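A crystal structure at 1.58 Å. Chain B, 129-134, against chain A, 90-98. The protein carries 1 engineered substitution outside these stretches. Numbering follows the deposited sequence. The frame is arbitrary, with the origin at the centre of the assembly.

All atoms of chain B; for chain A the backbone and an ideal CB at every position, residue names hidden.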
ATOM      1  N   PHE B 129       9.817  -2.537   7.627  1.00 15.82           N
ATOM      2  CA  PHE B 129      10.649  -3.602   7.147  1.00 14.11           C
ATOM      3  C   PHE B 129      11.145  -4.532   8.301  1.00 14.38           C
ATOM      4  O   PHE B 129      11.883  -5.462   8.036  1.00 18.36           O
ATOM      5  CB  PHE B 129      11.797  -3.048   6.363  1.00 15.90           C
ATOM      6  CG  PHE B 129      11.404  -2.580   5.052  1.00 15.13           C
ATOM      7  CD1 PHE B 129      11.409  -3.456   3.986  1.00 15.21           C
ATOM      8  CD2 PHE B 129      11.015  -1.262   4.842  1.00 16.58           C
ATOM      9  CE1 PHE B 129      11.045  -3.051   2.765  1.00 18.36           C
ATOM     10  CE2 PHE B 129      10.619  -0.795   3.606  1.00 17.45           C
ATOM     11  CZ  PHE B 129      10.576  -1.668   2.562  1.00 15.74           C
ATOM     12  N   GLU B 130      10.765  -4.245   9.526  1.00 15.57           N
ATOM     13  CA  GLU B 130      11.080  -5.143  10.638  1.00 16.82           C
ATOM     14  C   GLU B 130       9.922  -5.679  11.397  1.00 19.36           C
ATOM     15  O   GLU B 130      10.029  -6.788  11.893  1.00 17.76           O
ATOM     16  CB  GLU B 130      11.934  -4.379  11.667  1.00 19.17           C
ATOM     17  CG  GLU B 130      13.235  -4.008  11.013  1.00 19.72           C
ATOM     18  CD  GLU B 130      14.195  -3.288  11.912  1.00 26.03           C
ATOM     19  OE1 GLU B 130      13.896  -2.995  13.120  1.00 28.40           O
ATOM     20  OE2 GLU B 130      15.243  -2.915  11.324  1.00 35.58           O
ATOM     21  N   ASN B 131       8.885  -4.860  11.655  1.00 17.54           N
ATOM     22  CA  ASN B 131       7.832  -5.269  12.566  1.00 15.58           C
ATOM     23  C   ASN B 131       6.451  -5.526  12.021  1.00 15.16           C
ATOM     24  O   ASN B 131       5.614  -6.039  12.710  1.00 18.25           O
ATOM     25  CB  ASN B 131       7.699  -4.244  13.687  1.00 15.75           C
ATOM     26  CG  ASN B 131       9.032  -3.910  14.328  1.00 19.55           C
ATOM     27  OD1 ASN B 131       9.906  -4.790  14.523  1.00 20.08           O
ATOM     28  ND2 ASN B 131       9.224  -2.654  14.593  1.00 20.72           N
ATOM     29  N   ASN B 132       6.190  -5.011  10.825  1.00 13.40           N
ATOM     30  CA  ASN B 132       4.827  -4.999  10.289  1.00 14.10           C
ATOM     31  C   ASN B 132       4.526  -6.110   9.321  1.00 13.45           C
ATOM     32  O   ASN B 132       5.388  -6.655   8.735  1.00 14.56           O
ATOM     33  CB  ASN B 132       4.623  -3.683   9.534  1.00 14.23           C
ATOM     34  CG  ASN B 132       4.546  -2.457  10.448  1.00 15.16           C
ATOM     35  OD1 ASN B 132       4.694  -2.525  11.669  1.00 16.23           O
ATOM     36  ND2 ASN B 132       4.397  -1.277   9.798  1.00 13.80           N
ATOM     37  N   TYR B 133       3.253  -6.464   9.197  1.00 11.98           N
ATOM     38  CA  TYR B 133       2.743  -7.143   8.052  1.00 12.87           C
ATOM     39  C   TYR B 133       2.569  -6.071   6.908  1.00 12.51           C
ATOM     40  O   TYR B 133       1.873  -5.073   7.121  1.00 13.04           O
ATOM     41  CB  TYR B 133       1.408  -7.839   8.342  1.00 15.13           C
ATOM     42  CG  TYR B 133       1.567  -9.022   9.312  1.00 14.24           C
ATOM     43  CD1 TYR B 133       1.507  -8.786  10.615  1.00 13.92           C
ATOM     44  CD2 TYR B 133       1.838 -10.320   8.834  1.00 15.42           C
ATOM     45  CE1 TYR B 133       1.730  -9.832  11.539  1.00 14.24           C
ATOM     46  CE2 TYR B 133       2.092 -11.344   9.742  1.00 16.08           C
ATOM     47  CZ  TYR B 133       1.985 -11.058  11.030  1.00 13.04           C
ATOM     48  OH  TYR B 133       2.133 -12.019  11.987  1.00 16.03           O
ATOM     49  N   GLU B 134       3.002  -6.408   5.711  1.00 13.00           N
ATOM     50  CA  GLU B 134       3.007  -5.469   4.572  1.00 12.32           C
ATOM     51  C   GLU B 134       3.051  -6.293   3.347  1.00 13.68           C
ATOM     52  O   GLU B 134       3.440  -7.507   3.433  1.00 14.69           O
ATOM     53  CB  GLU B 134       4.320  -4.549   4.486  1.00 11.73           C
ATOM     54  CG  GLU B 134       4.723  -3.735   5.682  1.00 13.78           C
ATOM     55  CD  GLU B 134       3.865  -2.476   5.938  1.00 13.45           C
ATOM     56  OE1 GLU B 134       2.938  -2.196   5.120  1.00 13.71           O
ATOM     57  OE2 GLU B 134       4.129  -1.807   6.958  1.00 15.46           O
TER
ATOM     58  N   UNK A  90      -8.221 -10.528  14.284  1.00 15.11           N
ATOM     59  CA  UNK A  90      -7.338  -9.402  14.547  1.00 16.68           C
ATOM     60  C   UNK A  90      -5.918  -9.852  14.549  1.00 17.90           C
ATOM     61  O   UNK A  90      -5.630 -10.948  15.004  1.00 18.90           O
ATOM     62  CB  UNK A  90      -7.679  -8.726  15.877  1.00 16.68           C
ATOM     63  N   UNK A  91      -4.982  -9.019  14.080  1.00 15.32           N
ATOM     64  CA  UNK A  91      -3.626  -9.351  14.033  1.00 14.78           C
ATOM     65  C   UNK A  91      -2.716  -8.195  14.336  1.00 15.83           C
ATOM     66  O   UNK A  91      -2.922  -7.117  13.772  1.00 15.78           O
ATOM     67  CB  UNK A  91      -3.299  -9.940  12.660  1.00 14.78           C
ATOM     68  N   UNK A  92      -1.873  -8.310  15.357  1.00 15.32           N
ATOM     69  CA  UNK A  92      -0.814  -7.334  15.611  1.00 17.64           C
ATOM     70  C   UNK A  92       0.493  -7.798  14.966  1.00 19.41           C
ATOM     71  O   UNK A  92       0.670  -8.920  14.617  1.00 17.79           O
ATOM     72  CB  UNK A  92      -0.623  -7.123  17.114  1.00 17.64           C
ATOM     73  N   UNK A  93       1.380  -6.835  14.684  1.00 18.89           N
ATOM     74  CA  UNK A  93       2.676  -7.141  14.157  1.00 18.26           C
ATOM     75  C   UNK A  93       3.612  -7.708  15.210  1.00 19.37           C
ATOM     76  O   UNK A  93       3.167  -8.082  16.320  1.00 21.42           O
ATOM     77  CB  UNK A  93       3.287  -5.886  13.530  1.00 18.26           C
ATOM     78  N   UNK A  94       4.894  -7.737  14.853  1.00 19.84           N
ATOM     79  CA  UNK A  94       5.988  -8.348  15.648  1.00 19.92           C
ATOM     80  C   UNK A  94       6.486  -7.394  16.704  1.00 21.04           C
ATOM     81  O   UNK A  94       6.358  -6.184  16.633  1.00 19.49           O
ATOM     82  CB  UNK A  94       7.152  -8.766  14.748  1.00 19.92           C
ATOM     83  N   UNK A  95       7.073  -7.954  17.775  1.00 21.56           N
ATOM     84  CA  UNK A  95       7.737  -7.090  18.741  1.00 24.41           C
ATOM     85  C   UNK A  95       9.032  -6.430  18.177  1.00 23.62           C
ATOM     86  O   UNK A  95       9.873  -7.061  17.541  1.00 25.17           O
ATOM     87  CB  UNK A  95       8.070  -7.904  19.993  1.00 24.41           C
ATOM     88  N   UNK A  96       9.158  -5.147  18.433  1.00 22.65           N
ATOM     89  CA  UNK A  96      10.271  -4.370  17.928  1.00 23.85           C
ATOM     90  C   UNK A  96      11.548  -4.872  18.597  1.00 27.19           C
ATOM     91  O   UNK A  96      11.522  -5.169  19.808  1.00 30.46           O
ATOM     92  CB  UNK A  96      10.061  -2.875  18.179  1.00 23.85           C
ATOM     93  N   UNK A  97      12.653  -4.950  17.839  1.00 28.99           N
ATOM     94  CA  UNK A  97      13.916  -5.532  18.393  1.00 30.63           C
ATOM     95  C   UNK A  97      14.428  -4.726  19.582  1.00 32.21           C
ATOM     96  O   UNK A  97      14.956  -5.279  20.546  1.00 28.48           O
ATOM     97  CB  UNK A  97      15.002  -5.588  17.316  1.00 30.63           C
ATOM     98  N   UNK A  98      14.252  -3.412  19.551  1.00 30.97           N
ATOM     99  CA  UNK A  98      14.842  -2.581  20.616  1.00 34.65           C
ATOM    100  C   UNK A  98      13.767  -1.742  21.339  1.00 35.43           C
ATOM    101  O   UNK A  98      14.072  -0.742  21.987  1.00 38.92           O
ATOM    102  CB  UNK A  98      15.914  -1.660  20.029  1.00 34.65           C
TER

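Position 90 lies beyond the reach of chain B: nothing of the other stretch comes within 5.5 Å of its ideal CB. With its extended backbone (phi/psi -126/145), many side chains would fit. The deposited residue is A:Leu90, which makes no contact here.

At position 91 the CA-to-CB bond points toward chain B, and the ideal CB lies 5.2 Å from CE1 of B:Tyr133. What chain B offers is an aromatic ring, so an apolar side chain of moderate length, such as leucine, isoleucine or methionine, would suit. The residue is A:Leu91. Its CD2 sits over one face of the ring, 3.9 Å from the ring centroid of B:Tyr133 and 12° off the ring normal, a CH-pi contact. Its CG also packs 3.8 Å from CE1 of B:Tyr133.

Position 92 points its CB away, and almost any residue could stand there. It is A:Lys92, whose part in the contact is played by the backbone. The carbonyl O lies 3.4 Å from CE1 of B:Tyr133, at the ring edge, and accepts a hydrogen bond from water 1 (O to water O 2.8 Å), which is also hydrogen-bonded to OH of B:Tyr133 at 3.0 Å.

Position 93 is the most restrictive. Its CB direction leads straight into chain B: an ideal CB would stand 2.5 Å from O of B:Asn131, a clash, and 3.7 Å from CA of B:Asn132. With this backbone in place, glycine alone fits, and A:Gly93 is found. Because it lacks a side chain, the two backbones can approach closely here, its CA making a CA-H...O contact with O of B:Asn131 at 3.5 Å.

At position 94 the backbone N donates a hydrogen bond to O of B:Asn131 (2.8 Å, 161°), a bond any residue but proline could make. The CB points toward chain B, the ideal CB standing 3.7 Å from that same O and 4.5 Å from O of B:Glu130, so a polar side chain with a donor could suit as well as an apolar one. A:Leu94 answers with carbon only: its CD1 lies 4.1 Å from O of B:Glu130.

Position 95 turns away and places few demands. A:Lys95 contributes its carbonyl O, which water 2 links to chain B, lying 2.7 Å from that O and 2.8 Å from OD1 of B:Asn131.

At position 96 the CB points sideways, with the ideal CB 3.7 Å from ND2 of B:Asn131. A small side chain, alanine or serine, is accommodated comfortably. A:Ala96 brings its CA to 3.5 Å from OD1 of B:Asn131.

Position 97 also starts sideways, but the carboxylate of B:Glu130 lies nearby, OE1 being 5.1 Å from the ideal CB. A long basic side chain, lysine or arginine, could answer that charge. A:Lys97 does so: its NZ forms a salt bridge with OE2 of B:Glu130 at 3.3 Å. Its backbone N donates to water 3 (2.9 Å), which donates to OE1 of B:Glu130 and OD1 of B:Asn131, each at 2.7 Å.

Position 98 is out of reach, and A:Asn98 takes no part.

Chain A, residues 90-98: LLKGLKAKN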
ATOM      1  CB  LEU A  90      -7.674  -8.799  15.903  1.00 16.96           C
ATOM      2  CG  LEU A  90      -9.048  -8.221  16.132  1.00 18.68           C
ATOM      3  CD1 LEU A  90      -9.437  -8.048  17.616  1.00 18.35           C
ATOM      4  CD2 LEU A  90      -9.116  -6.910  15.384  1.00 17.58           C
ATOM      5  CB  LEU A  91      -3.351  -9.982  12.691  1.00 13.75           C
ATOM      6  CG  LEU A  91      -1.971 -10.466  12.366  1.00 15.80           C
ATOM      7  CD1 LEU A  91      -1.508 -11.573  13.339  1.00 16.84           C
ATOM      8  CD2 LEU A  91      -1.964 -10.949  10.946  1.00 15.84           C
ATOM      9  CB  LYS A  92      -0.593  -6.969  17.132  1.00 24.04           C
ATOM     10  CG  LYS A  92      -0.054  -8.057  18.005  1.00 30.48           C
ATOM     11  CD  LYS A  92       0.049  -7.603  19.492  1.00 34.58           C
ATOM     12  CE  LYS A  92      -1.345  -7.351  20.092  1.00 40.81           C
ATOM     13  NZ  LYS A  92      -1.571  -7.420  21.589  1.00 47.90           N
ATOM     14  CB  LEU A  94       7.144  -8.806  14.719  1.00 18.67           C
ATOM     15  CG  LEU A  94       6.855  -9.759  13.537  1.00 21.31           C
ATOM     16  CD1 LEU A  94       8.047 -10.226  12.766  1.00 21.50           C
ATOM     17  CD2 LEU A  94       6.102 -11.034  13.898  1.00 23.20           C
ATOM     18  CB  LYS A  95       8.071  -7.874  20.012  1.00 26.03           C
ATOM     19  CG  LYS A  95       8.496  -6.983  21.215  1.00 32.27           C
ATOM     20  CD  LYS A  95       9.073  -7.821  22.377  1.00 39.37           C
ATOM     21  CE  LYS A  95       9.472  -6.935  23.560  1.00 43.22           C
ATOM     22  NZ  LYS A  95       8.288  -6.754  24.448  1.00 49.00           N
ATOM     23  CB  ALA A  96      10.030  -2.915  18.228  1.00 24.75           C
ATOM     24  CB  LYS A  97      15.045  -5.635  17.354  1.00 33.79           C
ATOM     25  CG  LYS A  97      14.739  -6.566  16.216  1.00 39.24           C
ATOM     26  CD  LYS A  97      15.852  -6.546  15.183  1.00 42.28           C
ATOM     27  CE  LYS A  97      15.358  -6.206  13.776  1.00 47.13           C
ATOM     28  NZ  LYS A  97      16.441  -5.559  12.974  1.00 46.97           N
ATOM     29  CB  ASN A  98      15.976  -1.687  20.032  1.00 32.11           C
ATOM     30  CG  ASN A  98      17.202  -2.471  19.532  1.00 32.55           C
ATOM     31  OD1 ASN A  98      17.712  -3.399  20.181  1.00 34.31           O
ATOM     32  ND2 ASN A  98      17.715  -2.042  18.389  1.00 31.57           N
TER
HETATM   33  O   HOH W   1       2.307 -11.180  14.835  1.00 28.14           O
HETATM   34  O   HOH W   2      10.487  -7.546  14.922  1.00 26.80           O
HETATM   35  O   HOH W   3      12.537  -4.355  15.022  1.00 35.46           O
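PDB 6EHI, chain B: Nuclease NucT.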